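Local atomic coordinates of DR2417 (PDB entry 4XWW), a protein that degrades RNA from the 5' end as a dimeric, metal-dependent 5'-3' exoribonuclease of the metallo-beta-lactamase superfamily, and possibly also cuts it endonucleolytically. Residues Ile67-Leu70 with Leu71-Asp75; Glu386-Thr389 with Ile390-Thr394; Val467-Asp470 with Arg471-Ser475. All coordinates share one frame; numbering follows the deposited sequence.

Contact 1 of 3, residues Ile67-Leu70 with Leu71-Asp75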
loop_
_atom_site.group_PDB
_atom_site.type_symbol
_atom_site.label_atom_id
_atom_site.label_comp_id
_atom_site.label_asym_id
_atom_site.label_seq_id
_atom_site.Cartn_x
_atom_site.Cartn_y
_atom_site.Cartn_z
ATOM N N ILE A 67 15.582 9.410 -22.467
ATOM C CA ILE A 67 15.843 10.679 -23.141
ATOM C C ILE A 67 16.272 10.475 -24.584
ATOM O O ILE A 67 16.940 11.345 -25.163
ATOM C CB ILE A 67 16.912 11.521 -22.405
ATOM C CG1 ILE A 67 18.223 10.748 -22.261
ATOM C CG2 ILE A 67 16.374 12.013 -21.055
ATOM C CD1 ILE A 67 19.409 11.635 -21.886
ATOM N N ASP A 68 15.872 9.342 -25.167
ATOM C CA ASP A 68 16.124 9.065 -26.586
ATOM C C ASP A 68 15.855 10.287 -27.454
ATOM O O ASP A 68 16.644 10.613 -28.347
ATOM C CB ASP A 68 15.255 7.914 -27.095
ATOM C CG ASP A 68 15.421 6.646 -26.289
ATOM O OD1 ASP A 68 15.455 6.730 -25.045
ATOM O OD2 ASP A 68 15.505 5.560 -26.901
ATOM N N TYR A 69 14.735 10.958 -27.196
ATOM C CA TYR A 69 14.360 12.113 -28.009
ATOM C C TYR A 69 15.400 13.230 -27.927
ATOM O O TYR A 69 15.783 13.799 -28.950
ATOM C CB TYR A 69 12.989 12.651 -27.595
ATOM C CG TYR A 69 12.533 13.820 -28.446
ATOM C CD1 TYR A 69 11.869 13.618 -29.649
ATOM C CD2 TYR A 69 12.779 15.125 -28.049
ATOM C CE1 TYR A 69 11.464 14.693 -30.431
ATOM C CE2 TYR A 69 12.372 16.188 -28.801
ATOM C CZ TYR A 69 11.714 15.977 -29.990
ATOM O OH TYR A 69 11.328 17.066 -30.748
ATOM N N LEU A 70 15.848 13.541 -26.713
ATOM C CA LEU A 70 16.823 14.614 -26.504
ATOM C C LEU A 70 18.172 14.285 -27.113
ATOM O O LEU A 70 18.866 15.171 -27.614
ATOM C CB LEU A 70 16.979 14.913 -25.006
ATOM C CG LEU A 70 15.699 15.403 -24.328
ATOM C CD1 LEU A 70 15.920 15.723 -22.853
ATOM C CD2 LEU A 70 15.204 16.619 -25.060
ATOM N N LEU A 71 18.548 13.009 -27.078
ATOM C CA LEU A 71 19.787 12.573 -27.708
ATOM C C LEU A 71 19.729 12.767 -29.211
ATOM O O LEU A 71 20.700 13.198 -29.821
ATOM C CB LEU A 71 20.071 11.107 -27.376
ATOM C CG LEU A 71 20.320 10.854 -25.890
ATOM C CD1 LEU A 71 20.252 9.368 -25.581
ATOM C CD2 LEU A 71 21.680 11.419 -25.493
ATOM N N GLU A 72 18.588 12.445 -29.807
ATOM C CA GLU A 72 18.446 12.574 -31.246
ATOM C C GLU A 72 18.568 14.031 -31.672
ATOM O O GLU A 72 19.093 14.335 -32.741
ATOM C CB GLU A 72 17.105 12.003 -31.719
ATOM C CG GLU A 72 16.826 12.290 -33.187
ATOM C CD GLU A 72 15.558 11.639 -33.693
ATOM O OE1 GLU A 72 15.072 10.693 -33.037
ATOM O OE2 GLU A 72 15.053 12.071 -34.754
ATOM N N HIS A 73 18.084 14.928 -30.822
ATOM C CA HIS A 73 17.980 16.340 -31.172
ATOM C C HIS A 73 18.840 17.240 -30.289
ATOM O O HIS A 73 18.512 18.413 -30.086
ATOM C CB HIS A 73 16.521 16.781 -31.089
ATOM C CG HIS A 73 15.606 16.003 -31.976
ATOM N ND1 HIS A 73 15.423 16.297 -33.309
ATOM C CD2 HIS A 73 14.805 14.936 -31.714
ATOM C CE1 HIS A 73 14.554 15.449 -33.833
ATOM N NE2 HIS A 73 14.167 14.614 -32.879
ATOM N N GLN A 74 19.943 16.701 -29.781
ATOM C CA GLN A 74 20.693 17.399 -28.740
ATOM C C GLN A 74 21.223 18.753 -29.193
ATOM O O GLN A 74 21.274 19.687 -28.401
ATOM C CB GLN A 74 21.840 16.524 -28.223
ATOM C CG GLN A 74 22.747 15.931 -29.267
ATOM C CD GLN A 74 23.782 15.011 -28.641
ATOM O OE1 GLN A 74 24.861 15.453 -28.247
ATOM N NE2 GLN A 74 23.449 13.724 -28.525
ATOM N N ASP A 75 21.602 18.860 -30.466
ATOM C CA ASP A 75 22.109 20.112 -31.018
ATOM C C ASP A 75 21.076 21.228 -31.040
ATOM O O ASP A 75 21.426 22.393 -31.198
ATOM C CB ASP A 75 22.631 19.892 -32.440
ATOM C CG ASP A 75 23.936 19.143 -32.464
ATOM O OD1 ASP A 75 24.623 19.115 -31.420
ATOM O OD2 ASP A 75 24.281 18.589 -33.528
#
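Tyr-69, on the short helix 68-72 of the metallo-beta-lactamase fold, and His-73, the residue just after that helix, lean on each other; the helix runs between strands 62-65 and 77-82. Their rings meet obliquely, the planes 39° apart and the centroids separated by 4.5 Å. CD2 of His-73 sits over the centre of the tyrosine ring, 3.6 Å from Tyr-69 CE1, whereas the tyrosine hydroxyl lies over the rim of one imidazole face and Glu-72 CG covers the opposite face. The tyrosine ring gets there because its CG is anti to the backbone N (chi1 -178°), which swings it along the helix beside its own carbonyl.

Apolar contact is slighter: Ile-67, at the N-cap position, brings CG1 to 4.1 Å from CD1 of Leu-71. Tyr-69 and Leu-70 pack on strands 34-39 and 42-46, where His-73 also touches Arg-38 and Ile-43. Asp-68 turns back to a salt bridge with Arg-66.

Backbone bonds hold the turn. Leu-71 N gives a good bond to Ile-67 O and Glu-72 N another to Asp-68 O, but at His-73, the first residue to leave helical angles, the N-H is shared between Tyr-69 O and, weakly, Leu-70 O. Past that point a side chain takes over: Gln-74 NE2 donates to Leu-71 O at 3.1 Å, lying in the carbonyl plane on a lone pair.

Contact 2 of 3, residues Glu386-Thr389 with Ile390-Thr394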
loop_
_atom_site.group_PDB
_atom_site.type_symbol
_atom_site.label_atom_id
_atom_site.label_comp_id
_atom_site.label_asym_id
_atom_site.label_seq_id
_atom_site.Cartn_x
_atom_site.Cartn_y
_atom_site.Cartn_z
ATOM N N GLU A 386 -8.710 25.943 -5.821
ATOM C CA GLU A 386 -7.513 26.627 -6.282
ATOM C C GLU A 386 -7.265 26.359 -7.757
ATOM O O GLU A 386 -6.930 27.277 -8.509
ATOM C CB GLU A 386 -6.317 26.212 -5.443
ATOM C CG GLU A 386 -6.482 26.563 -3.976
ATOM C CD GLU A 386 -5.772 25.566 -3.093
ATOM O OE1 GLU A 386 -6.403 24.538 -2.751
ATOM O OE2 GLU A 386 -4.578 25.789 -2.781
ATOM N N LEU A 387 -7.467 25.121 -8.184
ATOM C CA LEU A 387 -7.346 24.806 -9.611
ATOM C C LEU A 387 -8.349 25.623 -10.435
ATOM O O LEU A 387 -8.016 26.122 -11.519
ATOM C CB LEU A 387 -7.550 23.292 -9.849
ATOM C CG LEU A 387 -6.556 22.382 -9.120
ATOM C CD1 LEU A 387 -6.888 20.897 -9.366
ATOM C CD2 LEU A 387 -5.132 22.747 -9.576
ATOM N N ALA A 388 -9.577 25.752 -9.932
ATOM C CA ALA A 388 -10.597 26.566 -10.611
ATOM C C ALA A 388 -10.189 28.039 -10.706
ATOM O O ALA A 388 -10.423 28.711 -11.719
ATOM C CB ALA A 388 -11.922 26.442 -9.897
ATOM N N THR A 389 -9.570 28.544 -9.650
ATOM C CA THR A 389 -9.126 29.924 -9.635
ATOM C C THR A 389 -8.154 30.180 -10.794
ATOM O O THR A 389 -8.286 31.159 -11.539
ATOM C CB THR A 389 -8.461 30.279 -8.298
ATOM O OG1 THR A 389 -9.474 30.419 -7.296
ATOM C CG2 THR A 389 -7.694 31.605 -8.404
ATOM N N ILE A 390 -7.206 29.268 -10.978
ATOM C CA ILE A 390 -6.255 29.401 -12.073
ATOM C C ILE A 390 -6.927 29.311 -13.448
ATOM O O ILE A 390 -6.656 30.128 -14.347
ATOM C CB ILE A 390 -5.154 28.348 -11.973
ATOM C CG1 ILE A 390 -4.413 28.501 -10.631
ATOM C CG2 ILE A 390 -4.208 28.452 -13.212
ATOM C CD1 ILE A 390 -3.870 29.915 -10.389
ATOM N N LEU A 391 -7.802 28.323 -13.619
ATOM C CA LEU A 391 -8.559 28.190 -14.863
ATOM C C LEU A 391 -9.410 29.430 -15.135
ATOM O O LEU A 391 -9.493 29.873 -16.274
ATOM C CB LEU A 391 -9.439 26.922 -14.822
ATOM C CG LEU A 391 -8.696 25.610 -15.110
ATOM C CD1 LEU A 391 -9.316 24.437 -14.382
ATOM C CD2 LEU A 391 -8.675 25.339 -16.614
ATOM N N ASN A 392 -10.011 30.014 -14.101
ATOM C CA ASN A 392 -10.850 31.202 -14.291
ATOM C C ASN A 392 -10.036 32.459 -14.594
ATOM O O ASN A 392 -10.475 33.322 -15.353
ATOM C CB ASN A 392 -11.729 31.458 -13.053
ATOM C CG ASN A 392 -12.900 30.477 -12.931
ATOM O OD1 ASN A 392 -13.406 29.954 -13.927
ATOM N ND2 ASN A 392 -13.332 30.233 -11.699
ATOM N N LEU A 393 -8.860 32.562 -13.990
ATOM C CA LEU A 393 -8.005 33.728 -14.186
ATOM C C LEU A 393 -7.317 33.716 -15.556
ATOM O O LEU A 393 -7.144 34.763 -16.179
ATOM C CB LEU A 393 -6.954 33.791 -13.073
ATOM C CG LEU A 393 -7.421 34.278 -11.707
ATOM C CD1 LEU A 393 -6.267 34.205 -10.725
ATOM C CD2 LEU A 393 -7.927 35.744 -11.808
ATOM N N THR A 394 -6.911 32.531 -16.009
ATOM C CA THR A 394 -6.161 32.418 -17.262
ATOM C C THR A 394 -7.052 32.317 -18.495
ATOM O O THR A 394 -6.626 32.705 -19.599
ATOM C CB THR A 394 -5.202 31.227 -17.250
ATOM O OG1 THR A 394 -5.913 30.046 -16.876
ATOM C CG2 THR A 394 -4.069 31.476 -16.270
#
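Thr-389 and Leu-393 run alongside each other on helix 384-394, pointing the same way, with the threonine methyl CG2 3.8 Å from Leu-393 CD1. The methyl can face its neighbour because it is CG2 that stands anti to the backbone N, while OG1 (chi1 -75°) folds back beside that N and bonds to the carbonyl of Glu-385, one turn earlier. The hydroxyl is thus spent on the backbone, and the threonine offers Leu-393 a carbon surface. The leucine also leans over the carbonyl it bonds to, its CG 3.2 Å from Thr-389 O.

The Asn-392 amide folds back over the preceding turn and places ND2 3.3 Å from Ala-388 O, but the angle is too poor for a hydrogen bond; that oxygen is taken by the backbone N of Asn-392, 2.7 Å away. Ile-390 and Leu-391 lay CG1 and CD1 against the carbonyl oxygens of Glu-386 and Leu-387.

Five successive i to i+4 bonds, the last from Thr-394 N to Ile-390 O, make this a regular alpha-helix. Ile-390 O is gripped a second time by Thr-394 OG1 at 2.6 Å, the two donors arriving from opposite faces of the carbonyl plane.

Glu-386 OE1 accepts from Thr-219 N and from Ser-383 N at the start of its own helix, OE2 from Ile-178 N. The Leu-387 side chain is about 5 Å from that of Asp-209, the probable proton donor, and about 7 Å from that of His-381, the probable acceptor. Helix 384-394 belongs to the RNA specificity region of the metallo-hydrolase: Leu-387 and Leu-391 pack on helix 406-417, Leu-393 on helix 192-201, while Ile-390 and Thr-394 bridge helix 192-201 and the sheet strand 205-209.

Contact 3 of 3, residues Val467-Asp470 with Arg471-Ser475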
loop_
_atom_site.group_PDB
_atom_site.type_symbol
_atom_site.label_atom_id
_atom_site.label_comp_id
_atom_site.label_asym_id
_atom_site.label_seq_id
_atom_site.Cartn_x
_atom_site.Cartn_y
_atom_site.Cartn_z
ATOM N N VAL A 467 14.078 -8.454 -16.055
ATOM C CA VAL A 467 14.769 -8.742 -14.803
ATOM C C VAL A 467 13.806 -8.662 -13.613
ATOM O O VAL A 467 13.832 -9.513 -12.714
ATOM C CB VAL A 467 15.945 -7.768 -14.575
ATOM C CG1 VAL A 467 16.584 -8.002 -13.216
ATOM C CG2 VAL A 467 16.975 -7.876 -15.694
ATOM N N LEU A 468 12.956 -7.637 -13.609
ATOM C CA LEU A 468 11.994 -7.448 -12.525
ATOM C C LEU A 468 10.996 -8.598 -12.428
ATOM O O LEU A 468 10.645 -9.037 -11.333
ATOM C CB LEU A 468 11.229 -6.138 -12.700
ATOM C CG LEU A 468 12.032 -4.851 -12.569
ATOM C CD1 LEU A 468 11.080 -3.667 -12.601
ATOM C CD2 LEU A 468 12.841 -4.857 -11.284
ATOM N N LEU A 469 10.523 -9.056 -13.583
ATOM C CA LEU A 469 9.546 -10.135 -13.652
ATOM C C LEU A 469 10.105 -11.390 -13.003
ATOM O O LEU A 469 9.398 -12.110 -12.294
ATOM C CB LEU A 469 9.151 -10.403 -15.106
ATOM C CG LEU A 469 8.160 -11.524 -15.420
ATOM C CD1 LEU A 469 7.423 -11.203 -16.707
ATOM C CD2 LEU A 469 8.858 -12.876 -15.548
ATOM N N ASP A 470 11.380 -11.647 -13.259
ATOM C CA ASP A 470 12.081 -12.743 -12.617
ATOM C C ASP A 470 12.092 -12.529 -11.105
ATOM O O ASP A 470 11.828 -13.459 -10.346
ATOM C CB ASP A 470 13.508 -12.875 -13.162
ATOM C CG ASP A 470 13.544 -13.348 -14.613
ATOM O OD1 ASP A 470 12.489 -13.767 -15.138
ATOM O OD2 ASP A 470 14.630 -13.314 -15.227
ATOM N N ARG A 471 12.377 -11.301 -10.670
ATOM C CA ARG A 471 12.347 -10.970 -9.241
ATOM C C ARG A 471 10.980 -11.263 -8.610
ATOM O O ARG A 471 10.912 -11.804 -7.496
ATOM C CB ARG A 471 12.730 -9.497 -9.012
ATOM C CG ARG A 471 14.233 -9.229 -9.148
ATOM C CD ARG A 471 14.596 -7.763 -8.916
ATOM N NE ARG A 471 16.007 -7.524 -9.220
ATOM C CZ ARG A 471 16.598 -6.334 -9.185
ATOM N NH1 ARG A 471 15.906 -5.253 -8.856
ATOM N NH2 ARG A 471 17.889 -6.231 -9.481
ATOM N N VAL A 472 9.899 -10.939 -9.320
ATOM C CA VAL A 472 8.558 -11.183 -8.795
ATOM C C VAL A 472 8.350 -12.670 -8.579
ATOM O O VAL A 472 7.969 -13.112 -7.491
ATOM C CB VAL A 472 7.446 -10.662 -9.726
ATOM C CG1 VAL A 472 6.076 -10.931 -9.103
ATOM C CG2 VAL A 472 7.621 -9.174 -10.005
ATOM N N ASN A 473 8.618 -13.439 -9.626
ATOM C CA ASN A 473 8.451 -14.881 -9.573
ATOM C C ASN A 473 9.246 -15.488 -8.429
ATOM O O ASN A 473 8.729 -16.316 -7.683
ATOM C CB ASN A 473 8.852 -15.507 -10.904
ATOM C CG ASN A 473 7.812 -15.284 -11.976
ATOM O OD1 ASN A 473 6.617 -15.239 -11.687
ATOM N ND2 ASN A 473 8.256 -15.133 -13.219
ATOM N N LEU A 474 10.489 -15.051 -8.263
ATOM C CA LEU A 474 11.302 -15.525 -7.151
ATOM C C LEU A 474 10.687 -15.142 -5.805
ATOM O O LEU A 474 10.649 -15.952 -4.883
ATOM C CB LEU A 474 12.721 -14.974 -7.250
ATOM C CG LEU A 474 13.490 -15.464 -8.476
ATOM C CD1 LEU A 474 14.893 -14.866 -8.536
ATOM C CD2 LEU A 474 13.543 -16.981 -8.467
ATOM N N SER A 475 10.205 -13.905 -5.703
ATOM C CA SER A 475 9.625 -13.405 -4.460
ATOM C C SER A 475 8.423 -14.223 -4.023
ATOM O O SER A 475 8.180 -14.408 -2.833
ATOM C CB SER A 475 9.195 -11.954 -4.616
ATOM O OG SER A 475 8.027 -11.855 -5.413
#
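Backbone bonds from Val-467 O to Arg-471 N, and on residue by residue to Asp-470 O with Leu-474 N, make four successive alpha-helical bonds within helix 465-477, the third of which, Asn-473 N to Leu-469 O, is nearly straight at 174°.

Arg-471 is the long side chain of the group. Extended from CG to NE, it passes beside Val-467, which points the same way and sets CG1 4.1 Å from NE. Leu-468 meets it from another direction, slanting across the chain with CD2 3.9 Å from NH1. Both methyl groups lie obliquely to the guanidinium, and its polar ends are used elsewhere: NH1 bonds to Met-58 O, NH2 forms a salt bridge with Asp-456, and NE reaches Gly-498 O of the second subunit.

On another side of the helix, Leu-469 and Asn-473 lie side by side. Here the leucine CG is anti to its N (chi1 178°), which tips the chain forward along the helix and puts CD2 only 3.3 Å from Asn-473 ND2. Val-472 rests CG2 at 3.3 Å from Leu-468 O, and Leu-474 CG similarly lies against Asp-470 O.

Leu-474 and Ser-475 each meet their own counterpart in the second subunit. The arrangement is thus a helix at a homodimer interface, whose arginine neighbours the manganese site of Gly-59 and Asp-456 and, by its salt bridge, probably helps position the aspartate that binds the metal.

Overall arrangement
Each contact is a local one within a continuous nine-residue stretch; the three come one after another along the chain, none touching another. Contact 1 covers helix 68-72 and the residues just after it in the metallo-beta-lactamase part, against the sheet that contains strands 34-39 and 42-46. Contact 2, on helix 384-394, packs beside strand 205-209 of the second large sheet; its centre is about 34 Å from that of contact 1, and its Leu-387 side chain is about 13 Å from a catalytic-site zinc ion. Contact 3, on helix 465-477, is about 45 Å from contact 2 between centres, across the middle of the chain. The set therefore runs from sheet packing, through the surroundings of the zinc centre, to the manganese site and dimer interface.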